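Local coordinates for carbonic anhydrase (Trichomonas vaginalis, PDB 6Y04), which catalyses the reversible hydration of carbon dioxide to hydrogencarbonate and a proton, using a zinc ion bound in each subunit, at the interface of chains A and B. Residues are numbered along the deposited sequence; one frame, centred on the assembly and turned at random. Chains: chain A/B, Carbonic anhydrase.

Contact 1: the interface of chains A and B. Residues chain A 118, 122, 126; chain B 155-156.
The backbone carbonyl oxygen of B:Pro155 is linked to chain A by a water that lies 2.7 Å from B:Pro155 O and likewise 2.7 Å from A:Asp122 OD2, one oxygen of the carboxylate. The same carbonyl is flanked by A:Ile118, whose terminal methyl CD1 comes within 3.5 Å of B:Pro155 O while its branch methyl CG2 also faces that oxygen. The polar bridge is thus bordered by aliphatic surface. A:Asp122 has CG beside its own backbone N (chi1 -77°), which turns the carboxylate toward the proline; its OD2 stands 3.7 Å from B:Pro155 CB, and the two side chains run at roughly right angles. Further along, the proline ring meets A:Phe126 through CG, which lies 3.8 Å from A:Phe126 CE2, at the rim of the phenyl ring. B:Leu156 occupies the space between A:Ile118 and A:Phe126. Its CG lies above the plane of the phenyl ring but outside the rim, 3.9 Å from A:Phe126 CD2, on the same side of the ring plane as the proline, and CD1 reaches back to A:Phe126 CB. CD2 of this leucine points toward the helix backbone, 3.9 Å from A:Asp122 O. To this mainly apolar, water-bridged patch of the subunit interface, which probably helps hold the dimer, chain A contributes helix 120-134 and the loop just before it, and chain B the loop after helix 140-152 that leads on toward strand 163-168.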
# COMPACT_ATOMS: atom_id res chain seq x y z
N ILE A 118 -22.51 -6.79 -11.80
CA ILE A 118 -21.49 -7.82 -11.86
C ILE A 118 -22.21 -9.17 -11.96
O ILE A 118 -23.17 -9.39 -11.23
CB ILE A 118 -20.55 -7.75 -10.64
CG1 ILE A 118 -19.85 -6.39 -10.50
CG2 ILE A 118 -19.58 -8.92 -10.60
CD1 ILE A 118 -18.97 -6.00 -11.66
N ASP A 122 -19.65 -14.77 -11.54
CA ASP A 122 -18.33 -14.23 -11.25
C ASP A 122 -18.17 -14.01 -9.74
O ASP A 122 -17.09 -14.23 -9.20
CB ASP A 122 -18.07 -12.97 -12.08
CG ASP A 122 -17.72 -13.28 -13.52
OD1 ASP A 122 -17.12 -14.34 -13.75
OD2 ASP A 122 -18.03 -12.46 -14.41
N PHE A 126 -15.32 -16.09 -7.06
CA PHE A 126 -14.27 -15.45 -6.28
C PHE A 126 -14.58 -15.44 -4.79
O PHE A 126 -13.70 -15.10 -4.00
CB PHE A 126 -13.98 -14.05 -6.84
CG PHE A 126 -13.14 -14.06 -8.09
CD1 PHE A 126 -11.83 -14.53 -8.07
CD2 PHE A 126 -13.66 -13.61 -9.30
CE1 PHE A 126 -11.06 -14.56 -9.22
CE2 PHE A 126 -12.88 -13.64 -10.46
CZ PHE A 126 -11.59 -14.12 -10.41
N PRO B 155 -13.26 -8.97 -13.75
CA PRO B 155 -14.71 -9.14 -13.83
C PRO B 155 -15.47 -8.62 -12.61
O PRO B 155 -16.69 -8.48 -12.65
CB PRO B 155 -14.89 -10.66 -13.96
CG PRO B 155 -13.65 -11.24 -13.31
CD PRO B 155 -12.54 -10.25 -13.59
N LEU B 156 -14.73 -8.33 -11.53
CA LEU B 156 -15.37 -7.85 -10.31
C LEU B 156 -15.43 -6.33 -10.31
O LEU B 156 -16.01 -5.75 -9.40
CB LEU B 156 -14.59 -8.35 -9.09
CG LEU B 156 -14.59 -9.85 -8.83
CD1 LEU B 156 -14.22 -10.13 -7.37
CD2 LEU B 156 -15.95 -10.47 -9.15
O HOH W 1 -18.63 -9.91 -13.88

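Contact 2: the interface of chains A and B. Residues chain A 90, 92, 164, 180, 182; chain B 2-4.
The N-terminal end of helix 3-17 of chain B, with the residue before it, packs against the starts of strands 90-96 and 163-168 and the C-terminal tail of chain A. A:Tyr182 points its ring at this helix start, and its hydroxyl OH lies 3.3 Å from B:Leu4 N, a weak hydrogen bond; the one from B:Gln3 N is weak too and strongly bent. B:Gln3 N has a straighter link, 2.6 Å long, to a water that also contacts A:Tyr182 OH and A:Glu90 OE2. Within chain A the phenol donates to the carboxylate, with A:Tyr182 OH 2.6 Å from A:Glu90 OE1 on the syn side. The imidazole A:His164 NE2 reaches the same oxygen, A:Glu90 OE1, at 3.0 Å from the anti side. Two donors therefore fix this carboxylate close to a helix N terminus, whose partial positive charge may favour its ionised form. The imidazole turns its CE1 edge onto the centre of the A:Tyr182 face, and lies at a modest tilt over A:Phe92, with CD2 offset toward the rim. B:Leu4 extends away from its backbone N (chi1 -180°), sending CD1 to the edge of A:Phe92, 4.0 Å from CE2, and CD2 to A:Asn180, 3.4 Å from ND2. That asparagine uses OD1 to hold A:Tyr182 N at 3.0 Å, steadying the tail. B:Gln3 lays CB and CG against the carboxylate of A:Glu90, while B:Ser2 OG borders A:Tyr182 CE2. The site fastens the N-terminal helix of one subunit onto the other, and so probably supports the dimer.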
# COMPACT_ATOMS: atom_id res chain seq x y z
N GLU A 90 13.78 -3.56 10.07
CA GLU A 90 12.67 -3.63 11.01
C GLU A 90 11.35 -3.45 10.27
O GLU A 90 11.26 -2.62 9.36
CB GLU A 90 12.82 -2.57 12.10
CG GLU A 90 13.97 -2.82 13.06
CD GLU A 90 14.04 -1.91 14.27
OE1 GLU A 90 13.00 -1.76 14.96
OE2 GLU A 90 15.12 -1.33 14.53
N PHE A 92 7.27 -2.63 10.90
CA PHE A 92 6.16 -2.23 11.75
C PHE A 92 4.85 -2.46 11.02
O PHE A 92 4.62 -1.88 9.95
CB PHE A 92 6.29 -0.75 12.11
CG PHE A 92 7.51 -0.41 12.91
CD1 PHE A 92 8.75 -0.30 12.30
CD2 PHE A 92 7.43 -0.20 14.28
CE1 PHE A 92 9.89 0.01 13.04
CE2 PHE A 92 8.57 0.10 15.02
CZ PHE A 92 9.79 0.21 14.40
N HIS A 164 7.13 -5.63 14.55
CA HIS A 164 6.36 -4.96 15.58
C HIS A 164 4.91 -4.80 15.14
O HIS A 164 4.60 -4.78 13.95
CB HIS A 164 6.96 -3.59 15.93
CG HIS A 164 8.45 -3.58 16.00
ND1 HIS A 164 9.13 -3.96 17.12
CD2 HIS A 164 9.38 -3.24 15.08
CE1 HIS A 164 10.42 -3.86 16.91
NE2 HIS A 164 10.61 -3.42 15.66
N ASN A 180 5.94 -5.84 20.63
CA ASN A 180 7.34 -5.44 20.52
C ASN A 180 8.14 -6.63 20.00
O ASN A 180 8.16 -7.68 20.64
CB ASN A 180 7.87 -4.94 21.87
CG ASN A 180 9.34 -4.58 21.88
OD1 ASN A 180 10.17 -5.25 21.26
ND2 ASN A 180 9.68 -3.52 22.59
N TYR A 182 11.48 -7.15 19.28
CA TYR A 182 12.94 -7.15 19.37
C TYR A 182 13.49 -8.50 19.83
O TYR A 182 13.03 -8.91 20.89
CB TYR A 182 13.45 -5.99 20.22
CG TYR A 182 13.38 -4.67 19.49
CD1 TYR A 182 13.95 -4.53 18.23
CD2 TYR A 182 12.70 -3.59 20.03
CE1 TYR A 182 13.85 -3.33 17.54
CE2 TYR A 182 12.60 -2.39 19.35
CZ TYR A 182 13.17 -2.26 18.10
OH TYR A 182 13.05 -1.08 17.43
N SER B 2 15.71 2.81 20.69
CA SER B 2 15.29 1.94 19.60
C SER B 2 14.31 2.67 18.68
O SER B 2 13.77 3.72 19.04
CB SER B 2 14.69 0.67 20.14
OG SER B 2 13.32 0.85 20.44
N GLN B 3 14.06 2.07 17.51
CA GLN B 3 13.18 2.67 16.51
C GLN B 3 11.76 2.75 17.05
O GLN B 3 11.04 3.71 16.77
CB GLN B 3 13.25 1.91 15.19
CG GLN B 3 14.58 2.07 14.45
CD GLN B 3 14.85 3.50 14.04
OE1 GLN B 3 13.97 4.20 13.53
NE2 GLN B 3 16.08 3.94 14.29
N LEU B 4 11.36 1.73 17.82
CA LEU B 4 10.05 1.70 18.44
C LEU B 4 9.94 2.84 19.44
O LEU B 4 8.92 3.54 19.48
CB LEU B 4 9.83 0.33 19.09
CG LEU B 4 8.48 0.14 19.78
CD1 LEU B 4 7.34 0.27 18.79
CD2 LEU B 4 8.40 -1.21 20.49
O HOH W 2 15.71 0.16 16.85

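The C-alpha centres of contact 1 and contact 2 lie about 40 Å apart, and the two share no residue. The loop that chain B uses in contact 1 leads on to its own strand 163-168, which belongs to the symmetry twin of contact 2; the chain A copy is part of contact 2 itself. By the two-fold symmetry each contact has a twin with the chains exchanged, so each subunit both extends its N-terminal helix and receives its partner's. Such widely spaced, reciprocal contacts fit the dimer that serves as the building block of beta-class carbonic anhydrases, and would help fix the relative orientation of its subunits.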